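Local coordinates for protein chemotactic transducer PctC (Pseudomonas aeruginosa, PDB 5LTV) that binds amino-acid-type ligands such as gamma-aminobutanoic acid through its extracytoplasmic sensor domain and probably signals their presence to the chemotaxis machinery, at residues I41-A46 and S239-K244; S51-R56 and E172-I177; G97-G102 and A122-A127; L133-P138 and P247-Y252; M151-R156 and G163-D168. One frame throughout, in Å; residues are numbered along the deposited sequence. Where two conformers were deposited one is given.

Contact 1 of 5, residues I41-A46 and S239-K244; sequences IGTLTA and SFTPVK
The carbonyl oxygen of Gly42 meets two groups at once: it accepts the helical hydrogen bond from Ala46 N at 2.9 Å, and the methyl CG2 of Thr241 rests against it at 3.4 Å. Thr241 CG2 is turned anti to its own backbone N, which lays the methyl on the helix surface, while OG1 comes to 3.5 Å from Gly42 CA. Glycine suits this site because it presents bare backbone on the side facing the strand, and the beta-branched threonine settles directly on it. One turn later Ala46 takes over. Its small CB lies 3.5 Å from Pro242 O and 4.0 Å from Thr241 CG2. The contact lays the long helix 34-68 across strand 237-242 of the C-terminal five-stranded sheet, one of two PAS-like sheets expected of a double Cache sensor; the short axes approach to 7.9 Å at 39°. Beyond the proline the backbone stays close to the helix, and Val243 CG1 reaches Ala46 O at 4.0 Å. Val243 also touches Ile49, so its branched side chain fills the next step along the helix. Thr43 turns away from the strand and gives its hydroxyl to Gly39 O within the helix.

Contact 2 of 5, residues S51-R56 and E172-I177; sequences SWLEGR and ETLTAI. With SO4 (sulfate ion), chain J.
Trp52 leaves its helix toward Ile177 and Leu174, and its indole can be followed outward atom by atom. At CB the chain turns CG anti to the backbone N (chi1 -164°), sending the ring across the gap between two helices whose short axes remain 11.7 Å apart. CD1 meets Ile177 CD1 at 3.6 Å. NE1 then points its hydrogen at sulfate O1, 3.0 Å away, in a nearly straight bond (168°) lying in the ring plane. Ile177 CG1 covers one face in a CH-pi contact, 4.0 Å from the five-membered ring centroid. On the benzo side CZ2 lies 4.0 Å from Thr173 CG2, and Leu174 CD2 sits obliquely by the ring near CE3 and also packs on Leu53 CD2. The opposite face of the indole carries the guanidinium of Arg56, centred over CZ2. NH1 of Arg56 bonds sulfate O3 at 2.9 Å and NH2 bonds O4 at 3.0 Å, while NE is held by Asn90 O. Tryptophan suits the place because it is broad enough to span the helices and still offers one N-H in its plane to the anion. The sulfate probably came from the crystallisation liquor; gripped by an indole N-H and a guanidinium lying over the indole face, it marks a small anion-binding spot, where the arginine would offset part of the sulfate's charge.

Contact 3 of 5, residues G97-G102 and A122-A127; sequences GEAASG and AWYKDA. With ABU (gamma-amino-butanoic acid), chain H.
Helix 122-130, which gives Trp123 to the gamma-aminobutanoic acid pocket, packs on the end of strand 93-98 and the loop after it, with Trp123 and Tyr124 meeting Gly97 and Tyr124 also reaching Ala99. The two aromatic neighbours divide the work. Trp123 faces the ligand: its NE1 donates to OXT of the ligand carboxylate at 2.9 Å, nearly straight (166°) and in the plane of the indole. Its CG sits between the backbone N and the carbonyl carbon (chi1 60°), a rotation that folds the ring back so that NE1 reaches the pocket while the far corner, CH2, lies 4.2 Å from Gly97 N. Tyr124 points instead to the strand, with CG anti to its backbone N. Its ring presents an edge to Gly97 O, which lies in the ring plane 3.4 Å from CE1; the same oxygen also takes the backbone hydrogen bond of Val164. Farther out, the phenol OH comes to 3.4 Å from Ala99 CA and 3.6 Å from its CB. Gly97, with no side chain, lets both rings come up to the strand; the small Ala99 just beyond it leaves room for the phenol oxygen. The indole is steadied in turn by Tyr124 CB over one face and by an edge-to-face meeting with Tyr95. Tyr116 OH and Arg121 NE also bond the ligand. An uncharged indole N-H thus adds a well-directed bond at the carboxylate end, whose negative charge is probably offset mainly by the arginine.

Contact 4 of 5, residues L133-P138 and P247-Y252; sequences LIVTEP and PGVTWY
Val135 lies at the centre, its two methyls serving different partners. CG1, placed between the backbone N and the carbonyl carbon (chi1 61°), rests 3.9 Å from Pro247 O and 4.1 Å from Val249 CG2; CG2 meets Trp251 CH2 at 4.0 Å. The indole of Trp251 brings its benzo edge up to the opposing chain: Thr136 O lies in the ring plane, 3.4 Å from CH2, and the aliphatic CG of Glu137 comes to 4.1 Å from CZ2. Within its own segment Trp251 is roofed by Val249, whose CG2 stands 3.7 Å above the centre of the ring. At the other end Pro247 packs its CB against Leu133 O and its CG against Leu133 CD2. Valine, proline and tryptophan suit this junction, since their broad or compact carbon surfaces fill it without needing a hydrogen bond across it. The next shell fixes these groups. Thr136 OG1 donates to Glu137 O at 2.9 Å and accepts from Ala150 N, holding the strand at its bend. Leu133 and Pro247 both reach Met57 of the long helix 34-68, and Leu199 touches Trp251. The backbones are tied in as well, Thr136 to Ala150 in one sheet and Trp251 to Val243 in the other. An edge strand of the ligand-binding sheet is therefore joined to the loop entering the last strand of the second sheet, as expected where the two PAS-like modules of a double Cache domain meet.

Contact 5 of 5, residues M151-R156 and G163-D168; sequences MSLPVR and GVAAGD. With ABU (gamma-amino-butanoic acid), chain H.
Strands 151-156 and 163-168 run antiparallel with a marked twist (141° between the short axes), joined by six backbone hydrogen bonds through the pairs Met151-Gly167, Leu153-Ala165 and Val155-Gly163. Leu153 N reaches Ala165 O at 2.9 Å, whereas the bond from Gly163 N to Val155 O stretches to 3.3 Å. On one face Val155 CG2 presses on Ala165 CB at 3.5 Å, and Leu153 CD1 lies beside the same methyl at 4.2 Å; Met151 and Leu153 continue from here onto helix 34-68. The two strands form the beta hairpin 147-157/160-170 in the middle of the PAS-like sheet with strand order 2-1-5-4-3. The other face looks toward helix 122-130. There Ser152 CB touches both Ala166 CB at 3.7 Å and Val164 CG1 at 3.8 Å, while its hydroxyl is hydrogen-bonded to Trp123 O. Pro154 lacks an amide hydrogen, and its non-hydrogen-bonded pairing with Val164 calls for none. Small alanines and glycines leave room for helices to approach both faces. Past the paired residues, Asp168 OD2 accepts from the ligand amino group at 2.8 Å and is also bonded to Tyr95 OH, with Ser93 OG holding OD1.

Helix 34-68 supplies one segment to contacts 1 and 2, and its side chains also back contacts 4 and 5. Contacts 3 and 5 are the buried pair: their centres lie about 8 Å apart, they share one sheet, and both touch the ligand, one at its acid end and the other at its amine. Contacts 1, 2 and 4 are partly buried. Contact 1 belongs to the other sheet, across the chain's centre from that pair; contact 4 lies between the sheets and touches contacts 1, 3 and 5. The chemistry follows the place: backbone hydrogen bonds run through contact 5, contact 1 sets small side chains on bare backbone, contact 4 is mainly apolar, and contact 2 has an apolar seam beside an anion site.

Contact 1 of 5, residues I41-A46 and S239-K244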
# COMPACT_ATOMS: atom_id res chain seq x y z
N ILE A 41 9.77 8.83 -19.05
CA ILE A 41 8.65 7.93 -18.79
C ILE A 41 8.67 7.46 -17.36
O ILE A 41 7.62 7.33 -16.72
CB ILE A 41 8.70 6.75 -19.77
CG1 ILE A 41 8.73 7.27 -21.20
CG2 ILE A 41 7.54 5.73 -19.47
CD1 ILE A 41 8.30 6.28 -22.18
N GLY A 42 9.85 7.17 -16.83
CA GLY A 42 9.95 6.78 -15.43
C GLY A 42 9.47 7.87 -14.49
O GLY A 42 8.80 7.60 -13.50
N THR A 43 9.80 9.12 -14.81
CA THR A 43 9.35 10.25 -14.00
C THR A 43 7.83 10.36 -14.02
O THR A 43 7.20 10.44 -12.96
CB THR A 43 10.00 11.53 -14.52
OG1 THR A 43 11.40 11.49 -14.23
CG2 THR A 43 9.40 12.74 -13.87
N LEU A 44 7.24 10.36 -15.21
CA LEU A 44 5.80 10.45 -15.31
C LEU A 44 5.11 9.22 -14.73
O LEU A 44 3.98 9.31 -14.26
CB LEU A 44 5.39 10.64 -16.77
CG LEU A 44 5.81 11.98 -17.38
CD1 LEU A 44 5.39 12.08 -18.86
CD2 LEU A 44 5.29 13.16 -16.57
N THR A 45 5.77 8.04 -14.79
CA THR A 45 5.15 6.83 -14.24
C THR A 45 5.14 6.90 -12.73
O THR A 45 4.13 6.55 -12.10
CB THR A 45 5.90 5.59 -14.72
OG1 THR A 45 5.84 5.54 -16.14
CG2 THR A 45 5.25 4.34 -14.20
N ALA A 46 6.22 7.42 -12.14
CA ALA A 46 6.31 7.57 -10.70
C ALA A 46 5.34 8.62 -10.19
O ALA A 46 4.68 8.42 -9.16
CB ALA A 46 7.73 7.93 -10.29
N SER A 239 15.66 1.06 -15.98
CA SER A 239 15.70 2.39 -15.40
C SER A 239 15.00 2.39 -14.04
O SER A 239 13.92 1.81 -13.90
CB SER A 239 15.01 3.41 -16.33
OG SER A 239 14.71 4.62 -15.64
N PHE A 240 15.61 3.06 -13.06
CA PHE A 240 15.01 3.23 -11.74
C PHE A 240 14.68 4.70 -11.49
O PHE A 240 15.54 5.57 -11.65
CB PHE A 240 15.92 2.71 -10.62
CG PHE A 240 16.15 1.22 -10.67
CD1 PHE A 240 15.19 0.33 -10.20
CD2 PHE A 240 17.33 0.71 -11.22
CE1 PHE A 240 15.40 -1.07 -10.25
CE2 PHE A 240 17.56 -0.66 -11.27
CZ PHE A 240 16.58 -1.56 -10.78
N THR A 241 13.43 4.95 -11.08
CA THR A 241 12.93 6.28 -10.75
C THR A 241 12.25 6.23 -9.39
O THR A 241 11.28 5.47 -9.21
CB THR A 241 11.94 6.76 -11.79
OG1 THR A 241 12.54 6.68 -13.10
CG2 THR A 241 11.50 8.20 -11.46
N PRO A 242 12.69 7.03 -8.42
CA PRO A 242 12.04 7.01 -7.11
C PRO A 242 10.61 7.53 -7.16
O PRO A 242 10.27 8.40 -7.96
CB PRO A 242 12.94 7.91 -6.25
CG PRO A 242 13.71 8.74 -7.22
CD PRO A 242 13.87 7.91 -8.46
N VAL A 243 9.77 6.96 -6.31
CA VAL A 243 8.43 7.48 -6.07
C VAL A 243 8.51 8.47 -4.92
O VAL A 243 8.95 8.12 -3.81
CB VAL A 243 7.43 6.37 -5.76
CG1 VAL A 243 6.05 6.99 -5.70
CG2 VAL A 243 7.49 5.29 -6.83
N LYS A 244 8.11 9.71 -5.18
CA LYS A 244 8.12 10.74 -4.17
C LYS A 244 6.83 10.66 -3.35
O LYS A 244 5.82 10.11 -3.79
CB LYS A 244 8.24 12.12 -4.81
CG LYS A 244 9.40 12.29 -5.81
CD LYS A 244 9.39 13.70 -6.43
CE LYS A 244 9.80 14.76 -5.41
NZ LYS A 244 9.09 16.07 -5.61

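Contact 2 of 5, residues S51-R56 and E172-I177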
# COMPACT_ATOMS: atom_id res chain seq x y z
N SER A 51 0.53 10.15 -7.22
CA SER A 51 -0.78 10.80 -7.07
C SER A 51 -1.85 9.79 -6.68
O SER A 51 -2.69 10.07 -5.81
CB SER A 51 -1.19 11.50 -8.37
OG SER A 51 -0.52 12.71 -8.52
N TRP A 52 -1.85 8.62 -7.31
CA TRP A 52 -2.87 7.63 -7.01
C TRP A 52 -2.78 7.19 -5.56
O TRP A 52 -3.79 7.21 -4.85
CB TRP A 52 -2.73 6.44 -7.95
CG TRP A 52 -3.94 5.53 -7.99
CD1 TRP A 52 -4.93 5.55 -8.92
CD2 TRP A 52 -4.25 4.45 -7.10
NE1 TRP A 52 -5.85 4.56 -8.67
CE2 TRP A 52 -5.46 3.87 -7.55
CE3 TRP A 52 -3.63 3.92 -5.96
CZ2 TRP A 52 -6.06 2.78 -6.90
CZ3 TRP A 52 -4.23 2.86 -5.31
CH2 TRP A 52 -5.44 2.28 -5.80
N LEU A 53 -1.60 6.76 -5.10
CA LEU A 53 -1.39 6.37 -3.69
C LEU A 53 -1.70 7.52 -2.73
O LEU A 53 -2.31 7.31 -1.66
CB LEU A 53 0.05 5.88 -3.50
CG LEU A 53 0.45 4.56 -4.22
CD1 LEU A 53 1.95 4.27 -4.23
CD2 LEU A 53 -0.31 3.43 -3.52
N GLU A 54 -1.30 8.76 -3.08
CA GLU A 54 -1.54 9.88 -2.18
C GLU A 54 -3.03 10.11 -1.96
O GLU A 54 -3.45 10.41 -0.83
CB GLU A 54 -0.86 11.15 -2.70
CG GLU A 54 0.67 11.16 -2.39
CD GLU A 54 1.46 12.40 -2.89
OE1 GLU A 54 1.02 13.08 -3.84
OE2 GLU A 54 2.54 12.65 -2.34
N GLY A 55 -3.84 9.96 -3.02
CA GLY A 55 -5.29 10.08 -2.86
C GLY A 55 -5.83 9.03 -1.90
O GLY A 55 -6.64 9.34 -1.02
N ARG A 56 -5.35 7.79 -2.03
CA ARG A 56 -5.76 6.76 -1.08
C ARG A 56 -5.29 7.11 0.34
O ARG A 56 -6.04 6.96 1.31
CB ARG A 56 -5.24 5.40 -1.55
CG ARG A 56 -6.33 4.59 -2.25
CD ARG A 56 -6.88 5.36 -3.49
NE ARG A 56 -7.81 4.53 -4.24
CZ ARG A 56 -8.20 4.78 -5.49
NH1 ARG A 56 -7.73 5.82 -6.17
NH2 ARG A 56 -9.04 3.93 -6.06
N GLU A 172 -3.10 -6.20 -7.89
CA GLU A 172 -3.36 -6.12 -9.33
C GLU A 172 -3.94 -4.76 -9.72
O GLU A 172 -3.66 -4.26 -10.81
CB GLU A 172 -4.27 -7.27 -9.81
CG GLU A 172 -5.76 -7.20 -9.43
CD GLU A 172 -6.61 -8.34 -10.06
OE1 GLU A 172 -6.43 -8.65 -11.26
OE2 GLU A 172 -7.48 -8.92 -9.36
N THR A 173 -4.71 -4.14 -8.82
CA THR A 173 -5.18 -2.78 -9.06
C THR A 173 -4.02 -1.81 -9.23
O THR A 173 -4.02 -0.96 -10.13
CB THR A 173 -6.06 -2.33 -7.90
OG1 THR A 173 -7.06 -3.32 -7.63
CG2 THR A 173 -6.70 -0.96 -8.19
N LEU A 174 -3.04 -1.89 -8.33
CA LEU A 174 -1.88 -1.00 -8.41
C LEU A 174 -1.04 -1.33 -9.62
O LEU A 174 -0.55 -0.42 -10.32
CB LEU A 174 -1.05 -1.07 -7.14
CG LEU A 174 -1.77 -0.59 -5.87
CD1 LEU A 174 -0.99 -0.81 -4.60
CD2 LEU A 174 -1.98 0.83 -6.06
N THR A 175 -0.86 -2.63 -9.91
CA THR A 175 -0.00 -3.00 -11.02
C THR A 175 -0.57 -2.50 -12.34
O THR A 175 0.17 -2.01 -13.19
CB THR A 175 0.21 -4.51 -11.04
OG1 THR A 175 0.71 -4.93 -9.78
CG2 THR A 175 1.20 -4.90 -12.14
N ALA A 176 -1.89 -2.58 -12.50
CA ALA A 176 -2.56 -1.99 -13.65
C ALA A 176 -2.26 -0.50 -13.79
O ALA A 176 -1.93 -0.03 -14.89
CB ALA A 176 -4.06 -2.20 -13.53
N ILE A 177 -2.40 0.28 -12.70
CA ILE A 177 -2.06 1.71 -12.76
C ILE A 177 -0.64 1.91 -13.28
O ILE A 177 -0.40 2.75 -14.14
CB ILE A 177 -2.20 2.38 -11.38
CG1 ILE A 177 -3.54 2.08 -10.72
CG2 ILE A 177 -2.02 3.90 -11.52
CD1 ILE A 177 -4.67 2.87 -11.30
S SO4 J . -9.60 4.63 -9.48
O1 SO4 J . -8.49 3.78 -9.98
O2 SO4 J . -10.37 5.20 -10.58
O3 SO4 J . -9.05 5.75 -8.70
O4 SO4 J . -10.52 3.85 -8.65

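Contact 3 of 5, residues G97-G102 and A122-A127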
# COMPACT_ATOMS: atom_id res chain seq x y z
N GLY A 97 -9.33 -1.82 13.71
CA GLY A 97 -9.02 -2.81 14.72
C GLY A 97 -8.93 -2.04 16.01
O GLY A 97 -8.17 -1.07 16.11
N GLU A 98 -9.74 -2.45 17.00
CA GLU A 98 -9.85 -1.73 18.27
C GLU A 98 -8.89 -2.29 19.32
O GLU A 98 -8.70 -3.49 19.42
CB GLU A 98 -11.30 -1.79 18.79
CG GLU A 98 -12.24 -0.90 17.99
CD GLU A 98 -13.67 -0.88 18.49
OE1 GLU A 98 -14.59 -1.13 17.68
OE2 GLU A 98 -13.88 -0.57 19.68
N ALA A 99 -8.34 -1.39 20.14
CA ALA A 99 -7.29 -1.76 21.11
C ALA A 99 -7.86 -2.52 22.31
O ALA A 99 -7.21 -3.44 22.81
CB ALA A 99 -6.58 -0.49 21.58
N ALA A 100 -9.06 -2.17 22.78
CA ALA A 100 -9.54 -2.74 24.05
C ALA A 100 -9.64 -4.27 23.99
O ALA A 100 -9.19 -4.96 24.90
CB ALA A 100 -10.90 -2.13 24.45
N SER A 101 -10.25 -4.81 22.95
CA SER A 101 -10.45 -6.26 22.94
C SER A 101 -10.37 -6.87 21.55
O SER A 101 -10.88 -7.98 21.34
CB SER A 101 -11.81 -6.62 23.58
OG SER A 101 -12.86 -6.02 22.85
N GLY A 102 -9.77 -6.18 20.57
CA GLY A 102 -9.58 -6.73 19.25
C GLY A 102 -10.78 -6.70 18.32
O GLY A 102 -10.71 -7.28 17.23
N ALA A 122 0.70 -7.18 11.30
CA ALA A 122 1.73 -6.18 11.02
C ALA A 122 1.16 -4.82 10.67
O ALA A 122 1.79 -3.80 10.99
CB ALA A 122 2.65 -6.66 9.89
N TRP A 123 0.01 -4.76 10.00
CA TRP A 123 -0.51 -3.44 9.64
C TRP A 123 -0.98 -2.70 10.88
O TRP A 123 -1.01 -1.47 10.91
CB TRP A 123 -1.66 -3.55 8.63
CG TRP A 123 -2.86 -4.35 9.11
CD1 TRP A 123 -3.12 -5.64 8.82
CD2 TRP A 123 -3.95 -3.90 9.95
NE1 TRP A 123 -4.32 -6.04 9.41
CE2 TRP A 123 -4.84 -5.00 10.12
CE3 TRP A 123 -4.26 -2.68 10.57
CZ2 TRP A 123 -6.01 -4.92 10.87
CZ3 TRP A 123 -5.44 -2.59 11.31
CH2 TRP A 123 -6.30 -3.70 11.46
N TYR A 124 -1.33 -3.46 11.92
CA TYR A 124 -1.74 -2.88 13.19
C TYR A 124 -0.51 -2.47 14.01
O TYR A 124 -0.31 -1.28 14.32
CB TYR A 124 -2.62 -3.90 13.93
CG TYR A 124 -3.19 -3.36 15.21
CD1 TYR A 124 -4.51 -2.92 15.25
CD2 TYR A 124 -2.43 -3.28 16.39
CE1 TYR A 124 -5.04 -2.36 16.46
CE2 TYR A 124 -2.95 -2.77 17.55
CZ TYR A 124 -4.24 -2.30 17.61
OH TYR A 124 -4.76 -1.79 18.78
N LYS A 125 0.35 -3.44 14.32
CA LYS A 125 1.50 -3.19 15.17
C LYS A 125 2.45 -2.15 14.55
O LYS A 125 3.02 -1.33 15.28
CB LYS A 125 2.25 -4.50 15.45
CG LYS A 125 1.45 -5.48 16.23
CD LYS A 125 2.27 -6.72 16.60
CE LYS A 125 2.58 -7.56 15.36
NZ LYS A 125 3.32 -8.84 15.62
N ASP A 126 2.61 -2.14 13.23
CA ASP A 126 3.47 -1.11 12.61
C ASP A 126 2.83 0.28 12.65
O ASP A 126 3.54 1.28 12.81
CB ASP A 126 3.84 -1.49 11.18
CG ASP A 126 4.65 -2.80 11.12
OD1 ASP A 126 5.03 -3.30 12.20
OD2 ASP A 126 4.89 -3.34 10.01
N ALA A 127 1.50 0.39 12.52
CA ALA A 127 0.90 1.71 12.70
C ALA A 127 1.18 2.27 14.10
O ALA A 127 1.47 3.47 14.27
CB ALA A 127 -0.62 1.66 12.45
N ABU H . -9.13 -6.75 4.70
CD ABU H . -8.00 -7.62 5.12
CB ABU H . -7.94 -7.82 6.61
CG ABU H . -6.58 -7.50 7.22
C ABU H . -5.61 -8.61 7.57
O ABU H . -5.15 -9.32 6.64
OXT ABU H . -5.25 -8.71 8.78

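Contact 4 of 5, residues L133-P138 and P247-Y252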
# COMPACT_ATOMS: atom_id res chain seq x y z
N LEU A 133 0.64 7.50 9.79
CA LEU A 133 0.29 6.74 8.60
C LEU A 133 1.52 5.99 8.10
O LEU A 133 2.61 6.57 7.95
CB LEU A 133 -0.26 7.66 7.52
CG LEU A 133 -0.77 6.91 6.27
CD1 LEU A 133 -2.13 6.35 6.54
CD2 LEU A 133 -0.81 7.78 5.01
N ILE A 134 1.37 4.70 7.85
CA ILE A 134 2.37 3.93 7.13
C ILE A 134 1.72 3.35 5.89
O ILE A 134 0.49 3.25 5.80
CB ILE A 134 2.95 2.78 7.97
CG1 ILE A 134 1.84 1.76 8.21
CG2 ILE A 134 3.64 3.31 9.22
CD1 ILE A 134 2.31 0.35 8.59
N VAL A 135 2.55 2.97 4.93
CA VAL A 135 2.14 2.15 3.81
C VAL A 135 2.97 0.88 3.90
O VAL A 135 4.19 0.95 4.09
CB VAL A 135 2.29 2.87 2.46
CG1 VAL A 135 3.72 3.23 2.19
CG2 VAL A 135 1.74 2.01 1.33
N THR A 136 2.30 -0.25 3.90
CA THR A 136 2.93 -1.54 4.11
C THR A 136 3.46 -2.09 2.79
O THR A 136 3.01 -1.71 1.70
CB THR A 136 1.94 -2.53 4.72
OG1 THR A 136 1.10 -3.00 3.66
CG2 THR A 136 1.07 -1.89 5.81
N GLU A 137 4.40 -3.02 2.90
CA GLU A 137 4.73 -3.86 1.77
C GLU A 137 3.60 -4.88 1.56
O GLU A 137 2.73 -5.06 2.42
CB GLU A 137 6.09 -4.53 2.00
CG GLU A 137 7.27 -3.54 1.95
CD GLU A 137 8.67 -4.18 2.17
OE1 GLU A 137 8.75 -5.32 2.66
OE2 GLU A 137 9.69 -3.51 1.86
N PRO A 138 3.56 -5.54 0.40
CA PRO A 138 2.48 -6.52 0.17
C PRO A 138 2.46 -7.60 1.25
O PRO A 138 3.49 -7.99 1.81
CB PRO A 138 2.82 -7.11 -1.21
CG PRO A 138 3.55 -5.94 -1.93
CD PRO A 138 4.38 -5.31 -0.80
N PRO A 247 5.29 7.71 2.69
CA PRO A 247 5.81 7.84 4.05
C PRO A 247 6.59 6.60 4.47
O PRO A 247 6.10 5.48 4.34
CB PRO A 247 4.55 8.00 4.90
CG PRO A 247 3.50 7.21 4.14
CD PRO A 247 3.85 7.36 2.67
N GLY A 248 7.80 6.82 4.98
CA GLY A 248 8.56 5.76 5.60
C GLY A 248 9.21 4.77 4.67
O GLY A 248 9.79 3.79 5.15
N VAL A 249 9.15 4.96 3.36
CA VAL A 249 9.68 3.99 2.41
C VAL A 249 10.40 4.74 1.29
O VAL A 249 10.16 5.92 1.04
CB VAL A 249 8.58 3.09 1.79
CG1 VAL A 249 7.89 2.23 2.86
CG2 VAL A 249 7.54 3.93 1.03
N THR A 250 11.29 4.02 0.62
CA THR A 250 11.90 4.48 -0.62
C THR A 250 11.61 3.39 -1.65
O THR A 250 12.19 2.30 -1.60
CB THR A 250 13.40 4.72 -0.48
OG1 THR A 250 13.61 5.56 0.65
CG2 THR A 250 13.96 5.42 -1.71
N TRP A 251 10.70 3.66 -2.56
CA TRP A 251 10.30 2.69 -3.54
C TRP A 251 10.54 3.26 -4.92
O TRP A 251 10.45 4.47 -5.13
CB TRP A 251 8.84 2.29 -3.39
CG TRP A 251 8.52 1.56 -2.16
CD1 TRP A 251 9.37 1.02 -1.28
CD2 TRP A 251 7.20 1.22 -1.69
NE1 TRP A 251 8.68 0.38 -0.25
CE2 TRP A 251 7.33 0.49 -0.50
CE3 TRP A 251 5.91 1.47 -2.17
CZ2 TRP A 251 6.24 -0.01 0.24
CZ3 TRP A 251 4.81 0.97 -1.43
CH2 TRP A 251 4.99 0.24 -0.26
N TYR A 252 10.87 2.38 -5.85
CA TYR A 252 11.26 2.81 -7.18
C TYR A 252 10.34 2.19 -8.21
O TYR A 252 9.90 1.03 -8.05
CB TYR A 252 12.70 2.40 -7.51
CG TYR A 252 13.76 3.07 -6.67
CD1 TYR A 252 14.07 2.57 -5.43
CD2 TYR A 252 14.47 4.17 -7.15
CE1 TYR A 252 15.05 3.16 -4.64
CE2 TYR A 252 15.47 4.76 -6.39
CZ TYR A 252 15.75 4.25 -5.12
OH TYR A 252 16.72 4.78 -4.30

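Contact 5 of 5, residues M151-R156 and G163-D168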
# COMPACT_ATOMS: atom_id res chain seq x y z
N MET A 151 -2.78 0.87 3.96
CA MET A 151 -2.38 2.12 4.57
C MET A 151 -3.08 2.21 5.90
O MET A 151 -4.30 2.05 5.97
CB MET A 151 -2.79 3.27 3.67
CG MET A 151 -1.94 3.38 2.46
SD MET A 151 -2.81 4.30 1.17
CE MET A 151 -1.58 4.27 -0.17
N SER A 152 -2.31 2.44 6.98
CA SER A 152 -2.88 2.34 8.33
C SER A 152 -2.30 3.41 9.25
O SER A 152 -1.18 3.91 9.03
CB SER A 152 -2.65 0.94 8.97
OG SER A 152 -1.25 0.61 9.10
N LEU A 153 -3.08 3.78 10.27
CA LEU A 153 -2.61 4.78 11.22
C LEU A 153 -3.42 4.68 12.51
O LEU A 153 -4.60 4.32 12.47
CB LEU A 153 -2.69 6.20 10.64
CG LEU A 153 -3.85 6.87 9.87
CD1 LEU A 153 -5.18 6.15 9.90
CD2 LEU A 153 -4.00 8.31 10.36
N PRO A 154 -2.82 5.02 13.65
CA PRO A 154 -3.56 5.01 14.92
C PRO A 154 -4.68 6.02 14.90
O PRO A 154 -4.62 7.04 14.22
CB PRO A 154 -2.50 5.39 15.96
CG PRO A 154 -1.14 5.16 15.21
CD PRO A 154 -1.45 5.57 13.81
N VAL A 155 -5.74 5.69 15.64
CA VAL A 155 -6.90 6.56 15.89
C VAL A 155 -7.02 6.75 17.40
O VAL A 155 -7.18 5.76 18.15
CB VAL A 155 -8.20 5.95 15.33
CG1 VAL A 155 -9.40 6.93 15.51
CG2 VAL A 155 -8.01 5.56 13.87
N ARG A 156 -6.94 7.99 17.86
CA ARG A 156 -7.17 8.32 19.25
C ARG A 156 -8.49 9.09 19.36
O ARG A 156 -8.92 9.76 18.42
CB ARG A 156 -6.01 9.16 19.85
CG ARG A 156 -4.70 8.37 20.12
CD ARG A 156 -3.53 9.30 20.51
NE ARG A 156 -2.25 8.60 20.75
CZ ARG A 156 -1.37 8.27 19.81
NH1 ARG A 156 -1.59 8.58 18.53
NH2 ARG A 156 -0.26 7.64 20.13
N GLY A 163 -7.82 2.57 18.28
CA GLY A 163 -7.25 1.40 17.64
C GLY A 163 -6.42 1.84 16.46
O GLY A 163 -5.82 2.92 16.49
N VAL A 164 -6.45 1.01 15.41
CA VAL A 164 -5.79 1.33 14.15
C VAL A 164 -6.80 1.28 13.02
O VAL A 164 -7.49 0.27 12.84
CB VAL A 164 -4.61 0.40 13.89
CG1 VAL A 164 -4.09 0.57 12.46
CG2 VAL A 164 -3.52 0.68 14.91
N ALA A 165 -6.88 2.35 12.24
CA ALA A 165 -7.74 2.40 11.07
C ALA A 165 -6.88 2.17 9.83
O ALA A 165 -5.72 2.58 9.80
CB ALA A 165 -8.49 3.72 10.99
N ALA A 166 -7.44 1.45 8.85
CA ALA A 166 -6.72 1.13 7.62
C ALA A 166 -7.66 1.05 6.42
O ALA A 166 -8.87 0.87 6.57
CB ALA A 166 -5.96 -0.19 7.72
N GLY A 167 -7.08 1.18 5.23
CA GLY A 167 -7.68 0.64 4.02
C GLY A 167 -6.67 -0.17 3.24
O GLY A 167 -5.49 0.15 3.21
N ASP A 168 -7.14 -1.23 2.59
CA ASP A 168 -6.21 -1.98 1.77
C ASP A 168 -6.68 -2.01 0.31
O ASP A 168 -7.85 -1.72 0.00
CB ASP A 168 -5.98 -3.39 2.31
CG ASP A 168 -7.27 -4.17 2.49
OD1 ASP A 168 -8.20 -4.03 1.65
OD2 ASP A 168 -7.37 -4.93 3.49
N ABU H . -9.13 -6.75 4.70
CD ABU H . -8.00 -7.62 5.12
CB ABU H . -7.94 -7.82 6.61
CG ABU H . -6.58 -7.50 7.22
C ABU H . -5.61 -8.61 7.57
O ABU H . -5.15 -9.32 6.64
OXT ABU H . -5.25 -8.71 8.78